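PDB 1O4S: aspartate aminotransferase from Thermotoga maritima, which catalyses the pyridoxal-phosphate-dependent transfer of an amino group between L-aspartate and 2-oxoglutarate, giving oxaloacetate and L-glutamate. Local coordinates for residues Ser137-Pro140 against Gln141-Ala145; Val128-Phe131 against Ser132-Val136; Glu197-Val200 against Arg201-Lys204. All coordinates share one frame; numbering follows the deposited sequence.

Contacts 1 and 2 are consecutive parts of one beta-alpha unit, whereas contact 3 belongs to another. The helix of contact 1 and the strand of contact 2 touch directly: Ile142 CD1 of contact 1 lies 4.0 Å from Val130 CG1 of contact 2 and packs against Val128 beside it. The centres of these two contacts are about 11 Å apart, and both reach the cofactor, contact 2 through Trp135 over the pyridine ring of the pyridoxal phosphate and contact 1 through Tyr138 next to it. Contact 3 lies away from the active site. Its centre is about 24 Å from that of contact 1 and about 19 Å from that of contact 2, whose nearest atoms remain about 6 Å away.

Contact 1: residues Ser137-Pro140 against Gln141-Ala145; sequences SYIP and QIILA
Ile143 N gives a hydrogen bond to Ile139 O (2.8 Å) that is almost straight, at 174° about the hydrogen. The same i to i+4 pattern ties Gln141 N to Ser137 O at 3.1 Å, Ile142 N to Tyr138 O and Leu144 N to Pro140 O; these four successive bonds hold the short helix 138-144, the first starting from Ser137 O just before it. Apolar contact follows this spacing: Ile139 CG2 meets Ile143 CG1 at 4.3 Å, one turn apart. In Ile143, CG1 stands beside the backbone N (chi1 -68°), which also brings it over Ile139 O, 3.3 Å away.

The helix is the crossover of a beta-alpha-beta unit between the parallel strands 127-132 and 148-153, in the large domain of a fold type I aminotransferase. Polar side chains reach beyond it. Tyr138 OH is hydrogen-bonded to Asp213, while its ring makes an edge-to-face contact with Trp135 and touches the pyridoxal phosphate. Ser137 OG is hydrogen-bonded to Lys111. Gln141 NE2 hydrogen-bonds to His274 O of the second subunit and, weakly, to Lys111 O; OE1 is buried without a partner. A leucine at this position would probably leave that His274 carbonyl without its amide donor, removing a polar tie between the subunits.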
loop_
_atom_site.group_PDB
_atom_site.type_symbol
_atom_site.label_atom_id
_atom_site.label_comp_id
_atom_site.label_asym_id
_atom_site.label_seq_id
_atom_site.Cartn_x
_atom_site.Cartn_y
_atom_site.Cartn_z
ATOM N N SER B 137 -6.073 13.676 -4.739
ATOM C CA SER B 137 -6.008 12.551 -3.797
ATOM C C SER B 137 -5.903 12.955 -2.340
ATOM O O SER B 137 -6.188 12.169 -1.438
ATOM C CB SER B 137 -4.834 11.612 -4.164
ATOM O OG SER B 137 -5.299 10.510 -4.949
ATOM N N TYR B 138 -5.501 14.193 -2.097
ATOM C CA TYR B 138 -5.252 14.646 -0.743
ATOM C C TYR B 138 -6.498 14.540 0.156
ATOM O O TYR B 138 -6.427 14.066 1.311
ATOM C CB TYR B 138 -4.776 16.103 -0.760
ATOM C CG TYR B 138 -3.427 16.390 -1.384
ATOM C CD1 TYR B 138 -2.337 15.532 -1.206
ATOM C CD2 TYR B 138 -3.227 17.562 -2.116
ATOM C CE1 TYR B 138 -1.105 15.843 -1.745
ATOM C CE2 TYR B 138 -2.012 17.871 -2.662
ATOM C CZ TYR B 138 -0.942 17.027 -2.464
ATOM O OH TYR B 138 0.281 17.364 -3.007
ATOM N N ILE B 139 -7.617 15.032 -0.360
ATOM C CA ILE B 139 -8.830 15.115 0.405
ATOM C C ILE B 139 -9.365 13.700 0.688
ATOM O O ILE B 139 -9.673 13.393 1.826
ATOM C CB ILE B 139 -9.854 16.066 -0.308
ATOM C CG1 ILE B 139 -9.365 17.516 -0.115
ATOM C CG2 ILE B 139 -11.278 15.870 0.240
ATOM C CD1 ILE B 139 -10.151 18.592 -0.871
ATOM N N PRO B 140 -9.479 12.848 -0.326
ATOM C CA PRO B 140 -9.782 11.441 -0.073
ATOM C C PRO B 140 -8.938 10.854 1.059
ATOM O O PRO B 140 -9.519 10.229 1.930
ATOM C CB PRO B 140 -9.488 10.798 -1.418
ATOM C CG PRO B 140 -9.977 11.874 -2.386
ATOM C CD PRO B 140 -9.425 13.129 -1.775
ATOM N N GLN B 141 -7.635 11.128 1.084
ATOM C CA GLN B 141 -6.730 10.545 2.090
ATOM C C GLN B 141 -7.025 11.075 3.476
ATOM O O GLN B 141 -7.097 10.313 4.461
ATOM C CB GLN B 141 -5.273 10.808 1.732
ATOM C CG GLN B 141 -4.780 10.082 0.502
ATOM C CD GLN B 141 -3.332 10.382 0.181
ATOM O OE1 GLN B 141 -2.820 11.421 0.584
ATOM N NE2 GLN B 141 -2.672 9.481 -0.537
ATOM N N ILE B 142 -7.243 12.378 3.556
ATOM C CA ILE B 142 -7.535 13.002 4.845
ATOM C C ILE B 142 -8.861 12.479 5.364
ATOM O O ILE B 142 -8.952 12.164 6.548
ATOM C CB ILE B 142 -7.541 14.551 4.735
ATOM C CG1 ILE B 142 -6.131 15.040 4.396
ATOM C CG2 ILE B 142 -8.086 15.180 6.013
ATOM C CD1 ILE B 142 -6.127 16.358 3.628
ATOM N N ILE B 143 -9.863 12.378 4.477
ATOM C CA ILE B 143 -11.143 11.759 4.819
ATOM C C ILE B 143 -10.971 10.328 5.353
ATOM O O ILE B 143 -11.498 10.002 6.395
ATOM C CB ILE B 143 -12.141 11.707 3.603
ATOM C CG1 ILE B 143 -12.642 13.100 3.169
ATOM C CG2 ILE B 143 -13.333 10.837 3.953
ATOM C CD1 ILE B 143 -12.709 14.067 4.253
ATOM N N LEU B 144 -10.228 9.492 4.624
ATOM C CA LEU B 144 -9.998 8.112 5.038
ATOM C C LEU B 144 -9.312 8.013 6.389
ATOM O O LEU B 144 -9.593 7.102 7.170
ATOM C CB LEU B 144 -9.175 7.373 3.996
ATOM C CG LEU B 144 -9.885 7.053 2.703
ATOM C CD1 LEU B 144 -8.840 6.389 1.822
ATOM C CD2 LEU B 144 -11.102 6.180 2.922
ATOM N N ALA B 145 -8.444 8.985 6.682
ATOM C CA ALA B 145 -7.762 9.067 7.972
ATOM C C ALA B 145 -8.596 9.657 9.118
ATOM O O ALA B 145 -8.116 9.729 10.216
ATOM C CB ALA B 145 -6.425 9.814 7.827
#

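Contact 2: residues Val128-Phe131 against Ser132-Val136; sequences VIVF and SPVWV. With PLP (pyridoxal-5'-phosphate), chain M; SO4 (sulfate ion), chain K.
Trp135 NE1 makes two weak hydrogen bonds to a sulfate ion: O2 is 3.2 Å away with a bent approach of 131°, while O4 is farther at 3.5 Å but almost straight, at 168°. The sulfur lies in the indole plane, at the ring's edge. Because the ion is also held by Asn185 and Arg365, which, as in related enzymes, probably bind L-aspartate, it probably occupies a place used by a substrate carboxylate. The cofactor comes from a different direction, over one face of the indole: PLP C2 sits above the centre of the ring system, and Trp135 CZ3 comes within 3.6 Å of PLP N1. With CG anti to the backbone N (chi1 -175°), the tryptophan swings its ring away from the strand and over the pyridine.

Trp135 stands on the loop that follows strand 127-132 of the central sheet in the large domain of fold type I enzymes, where the C-terminal ends of the parallel strands carry the cofactor site. The chain turns through a cis peptide bond between Ser132 and Pro133. Beyond it Val134 folds back on the strand, its CB 3.4 Å from Phe131 O, and its CG2 meets Val130 CG2 at 4.1 Å, the two valines crossing at a slant. Phe131 turns its ring elsewhere, onto Val178 and Ile180 of strand 175-180 and Val152 of strand 148-153.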
loop_
_atom_site.group_PDB
_atom_site.type_symbol
_atom_site.label_atom_id
_atom_site.label_comp_id
_atom_site.label_asym_id
_atom_site.label_seq_id
_atom_site.Cartn_x
_atom_site.Cartn_y
_atom_site.Cartn_z
ATOM N N VAL B 128 -6.961 19.620 8.477
ATOM C CA VAL B 128 -5.828 19.923 7.621
ATOM C C VAL B 128 -6.252 21.044 6.690
ATOM O O VAL B 128 -7.283 20.931 6.025
ATOM C CB VAL B 128 -5.368 18.705 6.766
ATOM C CG1 VAL B 128 -4.149 19.059 5.940
ATOM C CG2 VAL B 128 -5.063 17.486 7.650
ATOM N N ILE B 129 -5.445 22.107 6.644
ATOM C CA ILE B 129 -5.623 23.156 5.645
ATOM C C ILE B 129 -4.969 22.728 4.336
ATOM O O ILE B 129 -3.802 22.319 4.328
ATOM C CB ILE B 129 -5.039 24.483 6.170
ATOM C CG1 ILE B 129 -5.963 25.030 7.263
ATOM C CG2 ILE B 129 -4.869 25.516 5.031
ATOM C CD1 ILE B 129 -5.322 26.029 8.148
ATOM N N VAL B 130 -5.715 22.791 3.231
ATOM C CA VAL B 130 -5.149 22.567 1.898
ATOM C C VAL B 130 -5.430 23.793 1.027
ATOM O O VAL B 130 -6.278 24.611 1.356
ATOM C CB VAL B 130 -5.686 21.279 1.229
ATOM C CG1 VAL B 130 -5.614 20.107 2.207
ATOM C CG2 VAL B 130 -7.093 21.465 0.748
ATOM N N PHE B 131 -4.690 23.913 -0.065
ATOM C CA PHE B 131 -4.757 25.052 -0.947
ATOM C C PHE B 131 -5.232 24.597 -2.308
ATOM O O PHE B 131 -4.627 23.717 -2.912
ATOM C CB PHE B 131 -3.375 25.726 -1.039
ATOM C CG PHE B 131 -2.868 26.244 0.278
ATOM C CD1 PHE B 131 -1.902 25.549 0.990
ATOM C CD2 PHE B 131 -3.418 27.403 0.842
ATOM C CE1 PHE B 131 -1.440 26.005 2.231
ATOM C CE2 PHE B 131 -2.969 27.871 2.093
ATOM C CZ PHE B 131 -1.971 27.163 2.788
ATOM N N SER B 132 -6.324 25.174 -2.790
ATOM C CA SER B 132 -6.829 24.863 -4.113
ATOM C C SER B 132 -6.297 25.968 -5.049
ATOM O O SER B 132 -5.997 27.043 -4.562
ATOM C CB SER B 132 -8.353 24.807 -4.113
ATOM O OG SER B 132 -8.902 26.096 -3.893
ATOM N N PRO B 133 -6.155 25.716 -6.355
ATOM C CA PRO B 133 -6.382 24.383 -6.980
ATOM C C PRO B 133 -5.606 23.240 -6.323
ATOM O O PRO B 133 -4.436 23.400 -6.011
ATOM C CB PRO B 133 -5.934 24.583 -8.442
ATOM C CG PRO B 133 -6.117 26.063 -8.688
ATOM C CD PRO B 133 -5.821 26.741 -7.357
ATOM N N VAL B 134 -6.259 22.106 -6.099
ATOM C CA VAL B 134 -5.668 21.055 -5.260
ATOM C C VAL B 134 -5.682 19.694 -5.945
ATOM O O VAL B 134 -6.665 19.320 -6.546
ATOM C CB VAL B 134 -6.371 20.982 -3.881
ATOM C CG1 VAL B 134 -7.791 20.458 -4.012
ATOM C CG2 VAL B 134 -5.570 20.133 -2.868
ATOM N N TRP B 135 -4.570 18.962 -5.847
ATOM C CA TRP B 135 -4.481 17.605 -6.393
ATOM C C TRP B 135 -5.597 16.685 -5.838
ATOM O O TRP B 135 -6.004 16.778 -4.678
ATOM C CB TRP B 135 -3.097 17.003 -6.106
ATOM C CG TRP B 135 -2.876 15.666 -6.720
ATOM C CD1 TRP B 135 -3.098 15.303 -8.033
ATOM C CD2 TRP B 135 -2.357 14.501 -6.069
ATOM N NE1 TRP B 135 -2.756 13.984 -8.216
ATOM C CE2 TRP B 135 -2.289 13.469 -7.034
ATOM C CE3 TRP B 135 -1.937 14.218 -4.766
ATOM C CZ2 TRP B 135 -1.817 12.176 -6.732
ATOM C CZ3 TRP B 135 -1.457 12.893 -4.464
ATOM C CH2 TRP B 135 -1.400 11.916 -5.446
ATOM N N VAL B 136 -6.058 15.786 -6.691
ATOM C CA VAL B 136 -7.264 15.013 -6.428
ATOM C C VAL B 136 -7.239 14.021 -5.271
ATOM O O VAL B 136 -8.303 13.579 -4.850
ATOM C CB VAL B 136 -7.737 14.272 -7.696
ATOM C CG1 VAL B 136 -8.128 15.266 -8.760
ATOM C CG2 VAL B 136 -6.653 13.320 -8.229
HETATM N N1 PLP M . 1.616 14.515 -5.361
HETATM C C2 PLP M . 1.256 15.060 -6.577
HETATM C C2A PLP M . 0.641 16.428 -6.519
HETATM C C3 PLP M . 1.429 14.348 -7.775
HETATM O O3 PLP M . 1.112 14.853 -8.845
HETATM C C4 PLP M . 2.031 13.080 -7.755
HETATM C C4A PLP M . 2.246 12.306 -9.075
HETATM C C5 PLP M . 2.403 12.574 -6.486
HETATM C C6 PLP M . 2.180 13.299 -5.317
HETATM C C5A PLP M . 3.062 11.237 -6.223
HETATM O O4P PLP M . 2.695 10.023 -6.856
HETATM P P PLP M . 3.489 8.657 -6.601
HETATM O O1P PLP M . 3.459 8.066 -7.962
HETATM O O2P PLP M . 4.835 8.943 -6.077
HETATM O O3P PLP M . 2.552 8.001 -5.664
HETATM S S SO4 K . -3.114 13.410 -11.755
HETATM O O1 SO4 K . -2.132 14.490 -11.579
HETATM O O2 SO4 K . -4.311 13.803 -11.002
HETATM O O3 SO4 K . -3.446 13.096 -13.164
HETATM O O4 SO4 K . -2.510 12.203 -11.219
#

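Contact 3: residues Glu197-Val200 against Arg201-Lys204; sequences EGLV and RLAK
Leu199 and Leu202 meet on the buried side of their helix, CD2 of Leu199 lying 4.4 Å from CD1 of Leu202. Ala203 continues this side one turn after Leu199, with Ala203 N bonded to Leu199 O at 2.9 Å. Phe208 touches all three residues, Ile210 of strand 209-213 lies against Leu199, Val200 and Ala203, and Leu202 reaches helix 164-170. The backbone is firm here too: Leu202 N gives Gly198 O a bond of 2.9 Å that is nearly straight, at 169°.

The solvent side is looser. Arg201 runs back along the helix and bends at chi3 (-72°), laying one face of its guanidinium group over the preceding turn. Gly198 CA, 3.6 Å from Arg201 NH2, and Glu197 O both lie under that face, toward its rim, and Glu197 O also accepts Arg201 N at 3.1 Å. No salt bridge links the two side chains, for Glu197 OE1 remains 5.2 Å from Arg201 NH1 and Glu197 OE2 pairs with Arg193. Farther along, Lys204 N holds Val200 O only weakly, at 3.5 Å, and the lysine side chain leads away from the contact. Helix 193-206, one side on the sheet and the other toward solvent, is the connection of a beta-alpha-beta crossover between the adjacent parallel strands 175-180 and 209-213.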
loop_
_atom_site.group_PDB
_atom_site.type_symbol
_atom_site.label_atom_id
_atom_site.label_comp_id
_atom_site.label_asym_id
_atom_site.label_seq_id
_atom_site.Cartn_x
_atom_site.Cartn_y
_atom_site.Cartn_z
ATOM N N GLU B 197 8.866 30.602 4.818
ATOM C CA GLU B 197 9.518 31.069 6.057
ATOM C C GLU B 197 8.490 31.466 7.101
ATOM O O GLU B 197 8.648 31.175 8.290
ATOM C CB GLU B 197 10.431 32.291 5.786
ATOM C CG GLU B 197 11.630 31.968 4.903
ATOM C CD GLU B 197 12.555 33.146 4.643
ATOM O OE1 GLU B 197 12.080 34.271 4.337
ATOM O OE2 GLU B 197 13.779 32.931 4.738
ATOM N N GLY B 198 7.443 32.144 6.641
ATOM C CA GLY B 198 6.365 32.573 7.503
ATOM C C GLY B 198 5.550 31.401 7.999
ATOM O O GLY B 198 5.128 31.379 9.152
ATOM N N LEU B 199 5.357 30.399 7.142
ATOM C CA LEU B 199 4.543 29.257 7.502
ATOM C C LEU B 199 5.287 28.450 8.569
ATOM O O LEU B 199 4.699 27.951 9.509
ATOM C CB LEU B 199 4.259 28.414 6.261
ATOM C CG LEU B 199 2.903 27.757 5.977
ATOM C CD1 LEU B 199 3.163 26.430 5.276
ATOM C CD2 LEU B 199 2.021 27.557 7.181
ATOM N N VAL B 200 6.597 28.340 8.412
ATOM C CA VAL B 200 7.449 27.665 9.385
ATOM C C VAL B 200 7.435 28.394 10.753
ATOM O O VAL B 200 7.526 27.749 11.793
ATOM C CB VAL B 200 8.912 27.564 8.843
ATOM C CG1 VAL B 200 9.933 27.328 9.974
ATOM C CG2 VAL B 200 9.015 26.514 7.811
ATOM N N ARG B 201 7.321 29.725 10.737
ATOM C CA ARG B 201 7.141 30.502 11.959
ATOM C C ARG B 201 5.795 30.181 12.583
ATOM O O ARG B 201 5.719 29.901 13.773
ATOM C CB ARG B 201 7.230 32.021 11.700
ATOM C CG ARG B 201 8.636 32.578 11.616
ATOM C CD ARG B 201 8.714 34.134 11.675
ATOM N NE ARG B 201 8.222 34.789 10.449
ATOM C CZ ARG B 201 8.921 34.923 9.304
ATOM N NH1 ARG B 201 10.172 34.455 9.200
ATOM N NH2 ARG B 201 8.361 35.527 8.248
ATOM N N LEU B 202 4.739 30.244 11.781
ATOM C CA LEU B 202 3.384 29.918 12.244
ATOM C C LEU B 202 3.267 28.537 12.878
ATOM O O LEU B 202 2.515 28.381 13.834
ATOM C CB LEU B 202 2.376 29.940 11.096
ATOM C CG LEU B 202 1.581 31.189 10.752
ATOM C CD1 LEU B 202 0.507 30.802 9.722
ATOM C CD2 LEU B 202 0.946 31.812 12.001
ATOM N N ALA B 203 3.986 27.554 12.329
ATOM C CA ALA B 203 3.930 26.173 12.805
ATOM C C ALA B 203 4.527 25.997 14.208
ATOM O O ALA B 203 4.021 25.209 15.006
ATOM C CB ALA B 203 4.626 25.230 11.798
ATOM N N LYS B 204 5.626 26.700 14.480
ATOM C CA LYS B 204 6.268 26.712 15.808
ATOM C C LYS B 204 5.339 27.361 16.856
ATOM O O LYS B 204 5.079 26.787 17.917
ATOM C CB LYS B 204 7.626 27.457 15.735
ATOM C CG LYS B 204 8.271 27.844 17.102
ATOM C CD LYS B 204 9.586 27.093 17.438
ATOM C CE LYS B 204 10.862 27.861 17.015
ATOM N NZ LYS B 204 11.204 28.984 17.955
#